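PDB 5C3U: L-serine ammonia-lyase from Rhizomucor miehei CAU432, which belongs to the pyridoxal-phosphate-dependent enzymes and holds pyridoxal-5'-phosphate in a pocket between its two alpha/beta domains. Local coordinates for residues Ser77-Val82 against Glu124-Ala129; Ile120-Asn125 against Glu130-Lys135; Ile231-Ile236 against Gly314-Leu319; Ala84-Ala89 against Arg113-His118. All coordinates share one frame; numbering follows the deposited sequence.

Contact 1. Residues Ser77-Val82 against Glu124-Ala129. With PLP (pyridoxal-5'-phosphate), chain B.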
loop_
_atom_site.group_PDB
_atom_site.type_symbol
_atom_site.label_atom_id
_atom_site.label_comp_id
_atom_site.label_asym_id
_atom_site.label_seq_id
_atom_site.Cartn_x
_atom_site.Cartn_y
_atom_site.Cartn_z
ATOM N N SER A 77 2.607 -12.904 3.434
ATOM C CA SER A 77 2.673 -11.561 4.052
ATOM C C SER A 77 1.626 -10.570 3.535
ATOM O O SER A 77 1.972 -9.437 3.129
ATOM C CB SER A 77 4.060 -10.941 3.858
ATOM O OG SER A 77 5.018 -11.570 4.690
ATOM N N GLY A 78 0.368 -10.989 3.537
ATOM C CA GLY A 78 -0.736 -10.063 3.244
ATOM C C GLY A 78 -1.359 -10.291 1.882
ATOM O O GLY A 78 -0.710 -10.839 0.986
ATOM N N PRO A 79 -2.597 -9.810 1.691
ATOM C CA PRO A 79 -3.305 -10.238 0.468
ATOM C C PRO A 79 -2.665 -9.684 -0.805
ATOM O O PRO A 79 -2.546 -10.403 -1.819
ATOM C CB PRO A 79 -4.718 -9.672 0.660
ATOM C CG PRO A 79 -4.585 -8.612 1.707
ATOM C CD PRO A 79 -3.486 -9.077 2.615
ATOM N N ASN A 80 -2.261 -8.422 -0.782
ATOM C CA ASN A 80 -1.733 -7.862 -2.021
ATOM C C ASN A 80 -0.314 -8.290 -2.294
ATOM O O ASN A 80 0.096 -8.350 -3.459
ATOM C CB ASN A 80 -1.929 -6.370 -2.045
ATOM C CG ASN A 80 -3.396 -6.023 -1.893
ATOM O OD1 ASN A 80 -4.232 -6.542 -2.660
ATOM N ND2 ASN A 80 -3.734 -5.217 -0.893
ATOM N N THR A 81 0.425 -8.590 -1.228
ATOM C CA THR A 81 1.774 -9.124 -1.400
ATOM C C THR A 81 1.717 -10.494 -2.069
ATOM O O THR A 81 2.426 -10.722 -3.055
ATOM C CB THR A 81 2.518 -9.197 -0.070
ATOM O OG1 THR A 81 2.344 -7.936 0.582
ATOM C CG2 THR A 81 4.027 -9.453 -0.310
ATOM N N VAL A 82 0.848 -11.383 -1.581
ATOM C CA VAL A 82 0.820 -12.733 -2.144
ATOM C C VAL A 82 0.358 -12.672 -3.581
ATOM O O VAL A 82 0.879 -13.398 -4.413
ATOM C CB VAL A 82 0.041 -13.798 -1.316
ATOM C CG1 VAL A 82 0.680 -13.934 0.073
ATOM C CG2 VAL A 82 -1.467 -13.512 -1.220
ATOM N N GLU A 124 -5.566 -18.039 11.235
ATOM C CA GLU A 124 -6.767 -17.257 11.510
ATOM C C GLU A 124 -6.675 -15.853 10.895
ATOM O O GLU A 124 -7.700 -15.201 10.700
ATOM C CB GLU A 124 -7.024 -17.166 13.030
ATOM C CG GLU A 124 -5.923 -16.431 13.796
ATOM C CD GLU A 124 -6.199 -16.260 15.286
ATOM O OE1 GLU A 124 -7.369 -16.387 15.707
ATOM O OE2 GLU A 124 -5.236 -15.985 16.045
ATOM N N ASN A 125 -5.457 -15.394 10.601
ATOM C CA ASN A 125 -5.247 -14.064 10.017
ATOM C C ASN A 125 -3.932 -14.015 9.252
ATOM O O ASN A 125 -3.206 -15.005 9.235
ATOM C CB ASN A 125 -5.302 -12.958 11.083
ATOM C CG ASN A 125 -4.253 -13.115 12.173
ATOM O OD1 ASN A 125 -3.177 -13.688 11.968
ATOM N ND2 ASN A 125 -4.558 -12.566 13.355
ATOM N N TRP A 126 -3.615 -12.873 8.634
ATOM C CA TRP A 126 -2.386 -12.765 7.838
ATOM C C TRP A 126 -1.089 -12.873 8.616
ATOM O O TRP A 126 -0.073 -13.326 8.078
ATOM C CB TRP A 126 -2.393 -11.506 6.975
ATOM C CG TRP A 126 -3.406 -11.652 5.876
ATOM C CD1 TRP A 126 -4.712 -11.169 5.849
ATOM C CD2 TRP A 126 -3.226 -12.369 4.611
ATOM N NE1 TRP A 126 -5.340 -11.527 4.677
ATOM C CE2 TRP A 126 -4.501 -12.262 3.895
ATOM C CE3 TRP A 126 -2.174 -13.085 4.030
ATOM C CZ2 TRP A 126 -4.695 -12.832 2.645
ATOM C CZ3 TRP A 126 -2.383 -13.652 2.762
ATOM C CH2 TRP A 126 -3.613 -13.532 2.101
ATOM N N THR A 127 -1.094 -12.440 9.873
ATOM C CA THR A 127 0.090 -12.637 10.711
ATOM C C THR A 127 0.411 -14.143 10.867
ATOM O O THR A 127 1.573 -14.568 10.754
ATOM C CB THR A 127 -0.118 -11.967 12.080
ATOM O OG1 THR A 127 -0.506 -10.607 11.868
ATOM C CG2 THR A 127 1.150 -12.002 12.872
ATOM N N ALA A 128 -0.621 -14.956 11.097
ATOM C CA ALA A 128 -0.419 -16.390 11.248
ATOM C C ALA A 128 -0.005 -17.037 9.919
ATOM O O ALA A 128 0.805 -17.955 9.916
ATOM C CB ALA A 128 -1.658 -17.062 11.791
ATOM N N ALA A 129 -0.579 -16.568 8.812
ATOM C CA ALA A 129 -0.182 -17.055 7.465
ATOM C C ALA A 129 1.302 -16.802 7.229
ATOM O O ALA A 129 2.027 -17.694 6.756
ATOM C CB ALA A 129 -1.018 -16.392 6.372
HETATM N N1 PLP B . -2.377 -0.043 0.628
HETATM C C2 PLP B . -2.432 -1.241 0.018
HETATM C C2A PLP B . -3.656 -1.695 -0.740
HETATM C C3 PLP B . -1.276 -2.135 0.105
HETATM O O3 PLP B . -1.301 -3.359 -0.509
HETATM C C4 PLP B . -0.096 -1.638 0.844
HETATM C C4A PLP B . 1.107 -2.480 0.935
HETATM C C5 PLP B . -0.145 -0.297 1.481
HETATM C C6 PLP B . -1.321 0.443 1.320
HETATM C C5A PLP B . 1.032 0.280 2.271
HETATM O O4P PLP B . 1.847 -0.796 2.720
HETATM P P PLP B . 3.299 -0.719 3.434
HETATM O O1P PLP B . 4.339 -0.666 2.370
HETATM O O2P PLP B . 3.315 0.475 4.405
HETATM O O3P PLP B . 3.246 -2.013 4.167
#
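Gly78 and Pro79 lie over one face of the Trp126 indole. The ring stands across the start of helix 79-92 and accounts for about half of the 212 Å² buried here. Its six-membered part lies under the glycine backbone, with Trp126 CE3 3.3 Å from Gly78 N. Its five-membered part receives Pro79 CD in a CH-pi contact, 3.7 Å from the Trp126 five-membered-ring centroid and 15° off the ring normal. Pro79 CB lies over the same face, 3.7 Å from Trp126 CZ2. Val82, one turn on, reaches the far end of the indole, with CG2 4.0 Å from Trp126 CH2. In Trp126, CG is turned anti to the carbonyl carbon (chi1 -70°), which swings the indole toward helix 79-92.

A helix starts within each segment. Gly78 is the N-cap of helix 79-92, at backbone angles that suit glycine alone among the common residues. Asn125 is the N-cap of helix 126-134; its OD1 accepts from Ala128 N at 3.0 Å. In the first turn of helix 79-92, Thr81 OG1 bonds to Ser77 O at 3.0 Å.

Asn80 faces the cofactor instead of the indole. Its ND2 gives a bent hydrogen bond to PLP O3, 3.1 Å with an N-H...O angle of 137°. ND2 also bonds to Glu279, and OD1 accepts from Ser315 N, so both ends of the amide are used and its rotation is fixed.

The chemistry thus divides by side: an apolar, aromatic contact seats the helix start, while the next residue presents a polar group to PLP.

Contact 2. Residues Ile120-Asn125 against Glu130-Lys135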
loop_
_atom_site.group_PDB
_atom_site.type_symbol
_atom_site.label_atom_id
_atom_site.label_comp_id
_atom_site.label_asym_id
_atom_site.label_seq_id
_atom_site.Cartn_x
_atom_site.Cartn_y
_atom_site.Cartn_z
ATOM N N ILE A 120 -1.522 -22.793 -0.076
ATOM C CA ILE A 120 -1.800 -23.435 1.203
ATOM C C ILE A 120 -2.724 -22.534 2.022
ATOM O O ILE A 120 -2.484 -21.328 2.124
ATOM C CB ILE A 120 -0.477 -23.686 1.964
ATOM C CG1 ILE A 120 0.386 -24.666 1.161
ATOM C CG2 ILE A 120 -0.727 -24.181 3.390
ATOM C CD1 ILE A 120 1.862 -24.606 1.439
ATOM N N LEU A 121 -3.775 -23.116 2.600
ATOM C CA LEU A 121 -4.695 -22.368 3.447
ATOM C C LEU A 121 -4.380 -22.636 4.905
ATOM O O LEU A 121 -4.485 -23.772 5.375
ATOM C CB LEU A 121 -6.155 -22.711 3.115
ATOM C CG LEU A 121 -6.814 -21.853 2.029
ATOM C CD1 LEU A 121 -6.344 -22.242 0.636
ATOM C CD2 LEU A 121 -8.336 -21.948 2.110
ATOM N N TYR A 122 -3.969 -21.597 5.628
ATOM C CA TYR A 122 -3.518 -21.787 6.999
ATOM C C TYR A 122 -3.534 -20.502 7.798
ATOM O O TYR A 122 -3.006 -19.489 7.342
ATOM C CB TYR A 122 -2.081 -22.356 7.016
ATOM C CG TYR A 122 -1.675 -22.896 8.362
ATOM C CD1 TYR A 122 -1.816 -24.249 8.651
ATOM C CD2 TYR A 122 -1.170 -22.057 9.356
ATOM C CE1 TYR A 122 -1.457 -24.760 9.889
ATOM C CE2 TYR A 122 -0.814 -22.554 10.603
ATOM C CZ TYR A 122 -0.963 -23.910 10.862
ATOM O OH TYR A 122 -0.621 -24.431 12.091
ATOM N N GLY A 123 -4.097 -20.570 9.008
ATOM C CA GLY A 123 -4.076 -19.446 9.955
ATOM C C GLY A 123 -5.399 -18.709 10.098
ATOM O O GLY A 123 -6.248 -18.736 9.202
ATOM N N GLU A 124 -5.566 -18.039 11.235
ATOM C CA GLU A 124 -6.767 -17.257 11.510
ATOM C C GLU A 124 -6.675 -15.853 10.895
ATOM O O GLU A 124 -7.700 -15.201 10.700
ATOM C CB GLU A 124 -7.024 -17.166 13.030
ATOM C CG GLU A 124 -5.923 -16.431 13.796
ATOM C CD GLU A 124 -6.199 -16.260 15.286
ATOM O OE1 GLU A 124 -7.369 -16.387 15.707
ATOM O OE2 GLU A 124 -5.236 -15.985 16.045
ATOM N N ASN A 125 -5.457 -15.394 10.601
ATOM C CA ASN A 125 -5.247 -14.064 10.017
ATOM C C ASN A 125 -3.932 -14.015 9.252
ATOM O O ASN A 125 -3.206 -15.005 9.235
ATOM C CB ASN A 125 -5.302 -12.958 11.083
ATOM C CG ASN A 125 -4.253 -13.115 12.173
ATOM O OD1 ASN A 125 -3.177 -13.688 11.968
ATOM N ND2 ASN A 125 -4.558 -12.566 13.355
ATOM N N GLU A 130 1.753 -15.597 7.585
ATOM C CA GLU A 130 3.153 -15.230 7.462
ATOM C C GLU A 130 4.054 -16.125 8.314
ATOM O O GLU A 130 5.121 -16.535 7.859
ATOM C CB GLU A 130 3.391 -13.758 7.821
ATOM C CG GLU A 130 4.846 -13.328 7.640
ATOM C CD GLU A 130 5.148 -11.931 8.146
ATOM O OE1 GLU A 130 4.211 -11.207 8.562
ATOM O OE2 GLU A 130 6.343 -11.560 8.133
ATOM N N VAL A 131 3.634 -16.374 9.559
ATOM C CA VAL A 131 4.425 -17.185 10.490
ATOM C C VAL A 131 4.597 -18.583 9.917
ATOM O O VAL A 131 5.708 -19.105 9.890
ATOM C CB VAL A 131 3.833 -17.193 11.924
ATOM C CG1 VAL A 131 4.351 -18.381 12.736
ATOM C CG2 VAL A 131 4.156 -15.879 12.638
ATOM N N HIS A 132 3.508 -19.148 9.405
ATOM C CA HIS A 132 3.531 -20.452 8.769
ATOM C C HIS A 132 4.360 -20.464 7.509
ATOM O O HIS A 132 5.237 -21.320 7.345
ATOM C CB HIS A 132 2.122 -20.909 8.459
ATOM C CG HIS A 132 2.037 -22.352 8.050
ATOM N ND1 HIS A 132 2.305 -23.365 8.902
ATOM C CD2 HIS A 132 1.698 -22.937 6.837
ATOM C CE1 HIS A 132 2.150 -24.538 8.261
ATOM N NE2 HIS A 132 1.771 -24.277 7.000
ATOM N N ALA A 133 4.118 -19.505 6.618
ATOM C CA ALA A 133 4.923 -19.401 5.386
ATOM C C ALA A 133 6.422 -19.357 5.658
ATOM O O ALA A 133 7.203 -19.984 4.949
ATOM C CB ALA A 133 4.496 -18.199 4.541
ATOM N N ARG A 134 6.832 -18.632 6.697
ATOM C CA ARG A 134 8.251 -18.524 7.000
ATOM C C ARG A 134 8.917 -19.858 7.293
ATOM O O ARG A 134 10.090 -20.044 6.947
ATOM C CB ARG A 134 8.513 -17.524 8.122
ATOM C CG ARG A 134 8.372 -16.087 7.647
ATOM C CD ARG A 134 8.738 -15.086 8.738
ATOM N NE ARG A 134 8.565 -13.716 8.248
ATOM C CZ ARG A 134 9.460 -13.064 7.515
ATOM N NH1 ARG A 134 9.211 -11.826 7.097
ATOM N NH2 ARG A 134 10.595 -13.656 7.178
ATOM N N LYS A 135 8.162 -20.788 7.870
ATOM C CA LYS A 135 8.666 -22.139 8.169
ATOM C C LYS A 135 8.720 -23.060 6.937
ATOM O O LYS A 135 9.145 -24.211 7.051
ATOM C CB LYS A 135 7.813 -22.839 9.238
ATOM C CG LYS A 135 7.238 -21.978 10.343
ATOM C CD LYS A 135 8.206 -21.727 11.480
ATOM C CE LYS A 135 7.442 -21.408 12.760
ATOM N NZ LYS A 135 8.262 -20.562 13.676
#
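Tyr122 and His132 stack face to face, with ring centroids 3.8 Å apart and planes only 11° from parallel. Together they supply most of the 154 Å² buried. The rings overlap closely. His132 ND1 lies over the centre of the tyrosine ring, and Tyr122 CG lies over the centre of the imidazole. Tyr122 CD2 makes the nearest approach, 3.5 Å from His132 CG. Each residue carries its CG opposite its own backbone N (chi1 -166° for Tyr122, -169° for His132), and this brings the two rings together between the strand end and the helix.

Ile120 adds a looser contact. Its CG2 comes to the edge of the imidazole, 4.4 Å from His132 NE2.

On the same helix, Arg134 NE and NH1 both bond to Glu130 OE2, each at 3.1 Å. This side-on salt bridge spans one helical turn, with the oxygen in the guanidinium plane.

The stack is a surface feature of the turn from strand 118-121 into helix 126-134. Ile120 and Tyr122 pair through their backbones with strand 95-100, the neighbour of this edge strand. Ala133 packs on Val99 of that strand and on Tyr143 of strand 141-143, so the helix packs against the four-stranded parallel sheet.

Contact 3. Residues Ile231-Ile236 against Gly314-Leu319. With PLP (pyridoxal-5'-phosphate), chain B.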
loop_
_atom_site.group_PDB
_atom_site.type_symbol
_atom_site.label_atom_id
_atom_site.label_comp_id
_atom_site.label_asym_id
_atom_site.label_seq_id
_atom_site.Cartn_x
_atom_site.Cartn_y
_atom_site.Cartn_z
ATOM N N ILE A 231 -10.447 -2.973 9.456
ATOM C CA ILE A 231 -10.900 -3.288 8.096
ATOM C C ILE A 231 -9.794 -3.029 7.057
ATOM O O ILE A 231 -9.820 -3.592 5.952
ATOM C CB ILE A 231 -12.239 -2.566 7.728
ATOM C CG1 ILE A 231 -12.065 -1.058 7.591
ATOM C CG2 ILE A 231 -13.338 -2.902 8.737
ATOM C CD1 ILE A 231 -13.313 -0.355 7.079
ATOM N N ALA A 232 -8.811 -2.206 7.412
ATOM C CA ALA A 232 -7.731 -1.884 6.492
ATOM C C ALA A 232 -6.650 -2.970 6.617
ATOM O O ALA A 232 -5.613 -2.783 7.235
ATOM C CB ALA A 232 -7.172 -0.488 6.762
ATOM N N THR A 233 -6.909 -4.113 5.988
ATOM C CA THR A 233 -6.097 -5.312 6.217
ATOM C C THR A 233 -4.626 -5.098 5.881
ATOM O O THR A 233 -3.761 -5.595 6.612
ATOM C CB THR A 233 -6.616 -6.471 5.329
ATOM O OG1 THR A 233 -8.024 -6.616 5.541
ATOM C CG2 THR A 233 -5.880 -7.793 5.640
ATOM N N SER A 234 -4.339 -4.351 4.805
ATOM C CA SER A 234 -2.960 -4.197 4.358
ATOM C C SER A 234 -2.175 -3.219 5.222
ATOM O O SER A 234 -0.969 -3.116 5.083
ATOM C CB SER A 234 -2.865 -3.817 2.891
ATOM O OG SER A 234 -3.463 -4.843 2.120
ATOM N N LEU A 235 -2.868 -2.545 6.122
ATOM C CA LEU A 235 -2.209 -1.590 7.035
ATOM C C LEU A 235 -1.894 -2.186 8.392
ATOM O O LEU A 235 -1.247 -1.526 9.224
ATOM C CB LEU A 235 -3.041 -0.295 7.187
ATOM C CG LEU A 235 -3.390 0.485 5.900
ATOM C CD1 LEU A 235 -3.965 1.869 6.190
ATOM C CD2 LEU A 235 -2.227 0.580 4.890
ATOM N N ILE A 236 -2.325 -3.419 8.637
ATOM C CA ILE A 236 -1.965 -4.113 9.876
ATOM C C ILE A 236 -0.463 -4.459 9.857
ATOM O O ILE A 236 0.026 -5.086 8.923
ATOM C CB ILE A 236 -2.804 -5.393 10.072
ATOM C CG1 ILE A 236 -4.298 -5.047 10.121
ATOM C CG2 ILE A 236 -2.358 -6.173 11.311
ATOM C CD1 ILE A 236 -5.231 -6.240 10.029
ATOM N N GLY A 314 -5.720 -2.656 -4.238
ATOM C CA GLY A 314 -5.883 -3.801 -3.350
ATOM C C GLY A 314 -7.024 -4.735 -3.726
ATOM O O GLY A 314 -8.047 -4.309 -4.260
ATOM N N SER A 315 -6.860 -6.010 -3.406
ATOM C CA SER A 315 -7.858 -7.018 -3.800
ATOM C C SER A 315 -8.699 -7.523 -2.639
ATOM O O SER A 315 -9.577 -8.341 -2.875
ATOM C CB SER A 315 -7.203 -8.213 -4.514
ATOM O OG SER A 315 -6.540 -7.810 -5.719
ATOM N N ASP A 316 -8.436 -7.059 -1.411
ATOM C CA ASP A 316 -9.222 -7.494 -0.253
ATOM C C ASP A 316 -10.452 -6.605 -0.130
ATOM O O ASP A 316 -10.609 -5.857 0.826
ATOM C CB ASP A 316 -8.404 -7.463 1.053
ATOM C CG ASP A 316 -9.064 -8.274 2.175
ATOM O OD1 ASP A 316 -9.899 -9.161 1.858
ATOM O OD2 ASP A 316 -8.758 -8.021 3.372
ATOM N N ILE A 317 -11.311 -6.678 -1.136
ATOM C CA ILE A 317 -12.492 -5.832 -1.221
ATOM C C ILE A 317 -13.424 -6.588 -2.165
ATOM O O ILE A 317 -12.955 -7.371 -2.982
ATOM C CB ILE A 317 -12.166 -4.396 -1.736
ATOM C CG1 ILE A 317 -13.397 -3.478 -1.653
ATOM C CG2 ILE A 317 -11.612 -4.398 -3.156
ATOM C CD1 ILE A 317 -13.760 -3.078 -0.238
ATOM N N SER A 318 -14.730 -6.372 -2.012
ATOM C CA SER A 318 -15.747 -7.117 -2.762
ATOM C C SER A 318 -17.089 -6.440 -2.513
ATOM O O SER A 318 -17.204 -5.561 -1.655
ATOM C CB SER A 318 -15.798 -8.585 -2.304
ATOM O OG SER A 318 -16.325 -8.724 -0.989
ATOM N N LEU A 319 -18.103 -6.858 -3.261
ATOM C CA LEU A 319 -19.451 -6.348 -3.051
ATOM C C LEU A 319 -19.947 -6.696 -1.648
ATOM O O LEU A 319 -20.637 -5.894 -1.015
ATOM C CB LEU A 319 -20.384 -6.888 -4.157
ATOM C CG LEU A 319 -19.987 -6.342 -5.540
ATOM C CD1 LEU A 319 -20.872 -6.881 -6.673
ATOM C CD2 LEU A 319 -19.923 -4.816 -5.579
HETATM N N1 PLP B . -2.377 -0.043 0.628
HETATM C C2 PLP B . -2.432 -1.241 0.018
HETATM C C2A PLP B . -3.656 -1.695 -0.740
HETATM C C3 PLP B . -1.276 -2.135 0.105
HETATM O O3 PLP B . -1.301 -3.359 -0.509
HETATM C C4 PLP B . -0.096 -1.638 0.844
HETATM C C4A PLP B . 1.107 -2.480 0.935
HETATM C C5 PLP B . -0.145 -0.297 1.481
HETATM C C6 PLP B . -1.321 0.443 1.320
HETATM C C5A PLP B . 1.032 0.280 2.271
HETATM O O4P PLP B . 1.847 -0.796 2.720
HETATM P P PLP B . 3.299 -0.719 3.434
HETATM O O1P PLP B . 4.339 -0.666 2.370
HETATM O O2P PLP B . 3.315 0.475 4.405
HETATM O O3P PLP B . 3.246 -2.013 4.167
HETATM O O HOH W 1 -9.109 -5.027 3.366
#
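Thr233 and Asp316 join across two loops by one short hydrogen bond. The threonine can be followed from CB outward. CB lies 3.3 Å from Asp316 OD2. From it, OG1 turns anti to the carbonyl carbon (chi1 -52°) and donates to Asp316 OD2 at 2.7 Å, meeting that oxygen nearly in line with its C-O bond. The methyl CG2 takes the other branch. It passes 3.7 Å from the same Asp316 OD2 and also packs against Trp126. The hydroxyl therefore serves the carboxylate, and the methyl adds an apolar touch.

The aspartate meets it with CG swung away from its own N (chi1 -164°). The two side chains approach at about a right angle. A water lies 3.0 Å from Ile231 O and 3.0 Å from Asp316 OD2. It is placed to donate to either, though more acceptors surround it than it has protons. Asp316 is the centre of an inverse gamma turn, and so is Ala232.

Thr233-Leu235 form a short 3-10 segment, whose Ser234 and Leu235 lie against PLP. Ser234 CB lies 3.6 Å from PLP C3 and Leu235 CD2 lies 3.7 Å from PLP C6, both on the same face of the pyridine ring. Glu279 ties the loops together a second time: it accepts from Asp316 N and is bonded to Ser234 OG.

The contact is small, 78 Å², and mainly polar. It implies that the pocket loop 231-236 is linked to the loop 314-319 by a carboxylate group, probably ionised, a hydroxyl and a water, with little apolar packing.

Contact 4. Residues Ala84-Ala89 against Arg113-His118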
loop_
_atom_site.group_PDB
_atom_site.type_symbol
_atom_site.label_atom_id
_atom_site.label_comp_id
_atom_site.label_asym_id
_atom_site.label_seq_id
_atom_site.Cartn_x
_atom_site.Cartn_y
_atom_site.Cartn_z
ATOM N N ALA A 84 0.908 -10.233 -5.758
ATOM C CA ALA A 84 2.016 -9.690 -6.524
ATOM C C ALA A 84 3.074 -10.766 -6.721
ATOM O O ALA A 84 3.593 -10.926 -7.829
ATOM C CB ALA A 84 2.627 -8.469 -5.828
ATOM N N VAL A 85 3.364 -11.518 -5.665
ATOM C CA VAL A 85 4.362 -12.601 -5.753
ATOM C C VAL A 85 3.872 -13.653 -6.770
ATOM O O VAL A 85 4.647 -14.105 -7.631
ATOM C CB VAL A 85 4.635 -13.225 -4.383
ATOM C CG1 VAL A 85 5.494 -14.490 -4.500
ATOM C CG2 VAL A 85 5.353 -12.200 -3.500
ATOM N N SER A 86 2.599 -14.036 -6.660
ATOM C CA SER A 86 2.009 -15.041 -7.589
ATOM C C SER A 86 2.141 -14.594 -9.047
ATOM O O SER A 86 2.613 -15.358 -9.924
ATOM C CB SER A 86 0.553 -15.338 -7.189
ATOM O OG SER A 86 -0.006 -16.395 -7.951
ATOM N N TYR A 87 1.766 -13.345 -9.304
ATOM C CA TYR A 87 1.904 -12.757 -10.631
ATOM C C TYR A 87 3.349 -12.740 -11.120
ATOM O O TYR A 87 3.627 -13.152 -12.241
ATOM C CB TYR A 87 1.302 -11.359 -10.669
ATOM C CG TYR A 87 1.515 -10.678 -11.983
ATOM C CD1 TYR A 87 2.630 -9.879 -12.195
ATOM C CD2 TYR A 87 0.634 -10.885 -13.047
ATOM C CE1 TYR A 87 2.842 -9.250 -13.408
ATOM C CE2 TYR A 87 0.852 -10.271 -14.278
ATOM C CZ TYR A 87 1.946 -9.458 -14.450
ATOM O OH TYR A 87 2.184 -8.836 -15.656
ATOM N N CYS A 88 4.273 -12.256 -10.289
ATOM C CA CYS A 88 5.698 -12.176 -10.686
ATOM C C CYS A 88 6.296 -13.562 -10.948
ATOM O O CYS A 88 7.095 -13.736 -11.860
ATOM C CB CYS A 88 6.530 -11.450 -9.600
ATOM S SG CYS A 88 6.110 -9.692 -9.461
ATOM N N ALA A 89 5.894 -14.560 -10.157
ATOM C CA ALA A 89 6.489 -15.870 -10.284
ATOM C C ALA A 89 6.067 -16.414 -11.646
ATOM O O ALA A 89 6.894 -16.959 -12.384
ATOM C CB ALA A 89 6.012 -16.777 -9.172
ATOM N N ARG A 113 -4.213 -19.695 -7.737
ATOM C CA ARG A 113 -4.231 -20.999 -8.428
ATOM C C ARG A 113 -4.069 -20.861 -9.938
ATOM O O ARG A 113 -3.299 -21.597 -10.549
ATOM C CB ARG A 113 -5.521 -21.757 -8.146
ATOM C CG ARG A 113 -5.650 -22.317 -6.745
ATOM C CD ARG A 113 -6.920 -23.159 -6.660
ATOM N NE ARG A 113 -7.529 -23.100 -5.333
ATOM C CZ ARG A 113 -8.614 -22.390 -5.020
ATOM N NH1 ARG A 113 -9.071 -22.403 -3.776
ATOM N NH2 ARG A 113 -9.250 -21.669 -5.943
ATOM N N THR A 114 -4.781 -19.912 -10.530
ATOM C CA THR A 114 -4.683 -19.668 -11.972
ATOM C C THR A 114 -3.255 -19.316 -12.405
ATOM O O THR A 114 -2.827 -19.690 -13.490
ATOM C CB THR A 114 -5.669 -18.572 -12.406
ATOM O OG1 THR A 114 -7.008 -19.045 -12.194
ATOM C CG2 THR A 114 -5.464 -18.168 -13.882
ATOM N N ASP A 115 -2.512 -18.617 -11.542
ATOM C CA ASP A 115 -1.129 -18.249 -11.812
ATOM C C ASP A 115 -0.213 -19.472 -11.806
ATOM O O ASP A 115 0.916 -19.411 -12.284
ATOM C CB ASP A 115 -0.624 -17.275 -10.727
ATOM C CG ASP A 115 -1.101 -15.843 -10.935
ATOM O OD1 ASP A 115 -1.446 -15.482 -12.077
ATOM O OD2 ASP A 115 -1.105 -15.058 -9.949
ATOM N N GLY A 116 -0.695 -20.569 -11.236
ATOM C CA GLY A 116 0.095 -21.792 -11.107
ATOM C C GLY A 116 0.891 -21.897 -9.811
ATOM O O GLY A 116 1.749 -22.787 -9.669
ATOM N N SER A 117 0.616 -20.999 -8.862
ATOM C CA SER A 117 1.254 -21.068 -7.552
ATOM C C SER A 117 0.730 -22.249 -6.756
ATOM O O SER A 117 -0.382 -22.716 -6.991
ATOM C CB SER A 117 0.977 -19.805 -6.741
ATOM O OG SER A 117 1.403 -18.653 -7.421
ATOM N N HIS A 118 1.526 -22.712 -5.805
ATOM C CA HIS A 118 1.061 -23.691 -4.827
ATOM C C HIS A 118 0.457 -23.002 -3.644
ATOM O O HIS A 118 1.142 -22.309 -2.890
ATOM C CB HIS A 118 2.189 -24.647 -4.470
ATOM C CG HIS A 118 2.777 -25.314 -5.687
ATOM N ND1 HIS A 118 3.930 -24.908 -6.253
ATOM C CD2 HIS A 118 2.284 -26.343 -6.492
ATOM C CE1 HIS A 118 4.185 -25.661 -7.347
ATOM N NE2 HIS A 118 3.177 -26.539 -7.491
HETATM O O HOH W 2 2.766 -18.123 -9.604
#
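Ser86 of helix 79-92 meets Asp115 and Ser117, which flank Gly116, the glycine of a Schellman motif at the end of helix 106-114. Gly116 is the residue that leaves the helix, with positive phi, and Gly116 N bonds back to Arg113 O at 2.9 Å. The two helices belong to successive beta-alpha-beta units of the parallel sheet, joined by strand 95-100.

Direct hydrogen bonds come first. Ser86 OG is turned opposite its backbone N (chi1 -174°), which points it out of the helix toward the turn. It donates to Asp115 OD2 at 2.6 Å, and that oxygen accepts through its anti lone pair. Ser117 OG lies 2.7 Å from Ser86 OG and may donate to it, though its proton has another acceptor within reach.

Charge adds a further link. Asp115 OD1 forms a salt bridge with Arg90 NE, so the two carboxylate oxygens face different residues of helix 79-92. This would probably keep the aspartate ionised and fixed in rotation.

Van der Waals contact is slight. Tyr87 CB comes only within 4.5 Å of Asp115 OD2. Ser86 and Ser117 both rest on Ile112, and Ser117 also packs on Ala96 of strand 95-100.

Water completes the group. A single molecule donates to Ser86 O at 2.8 Å and lies 2.6 Å from Ser117 OG, bridging the helix backbone to the serine hydroxyl.

Contacts 1, 2 and 4 gather round the four-stranded parallel sheet, whereas contact 3 is built from loops beyond it. Contacts 1 and 4 share helix 79-92 and have centres about 15 Å apart; contact 4 is nested inside the chain loop that contact 1 closes. Contacts 1 and 2 share helix 126-134, with centres about 7 Å apart. Contact 3 comes last along the chain, yet its centre is about 11 Å from that of contact 1, and both touch PLP. The cofactor is thus approached by an early helix and by late loops, while contacts 2 and 4 join helices and turns farther out in the fold.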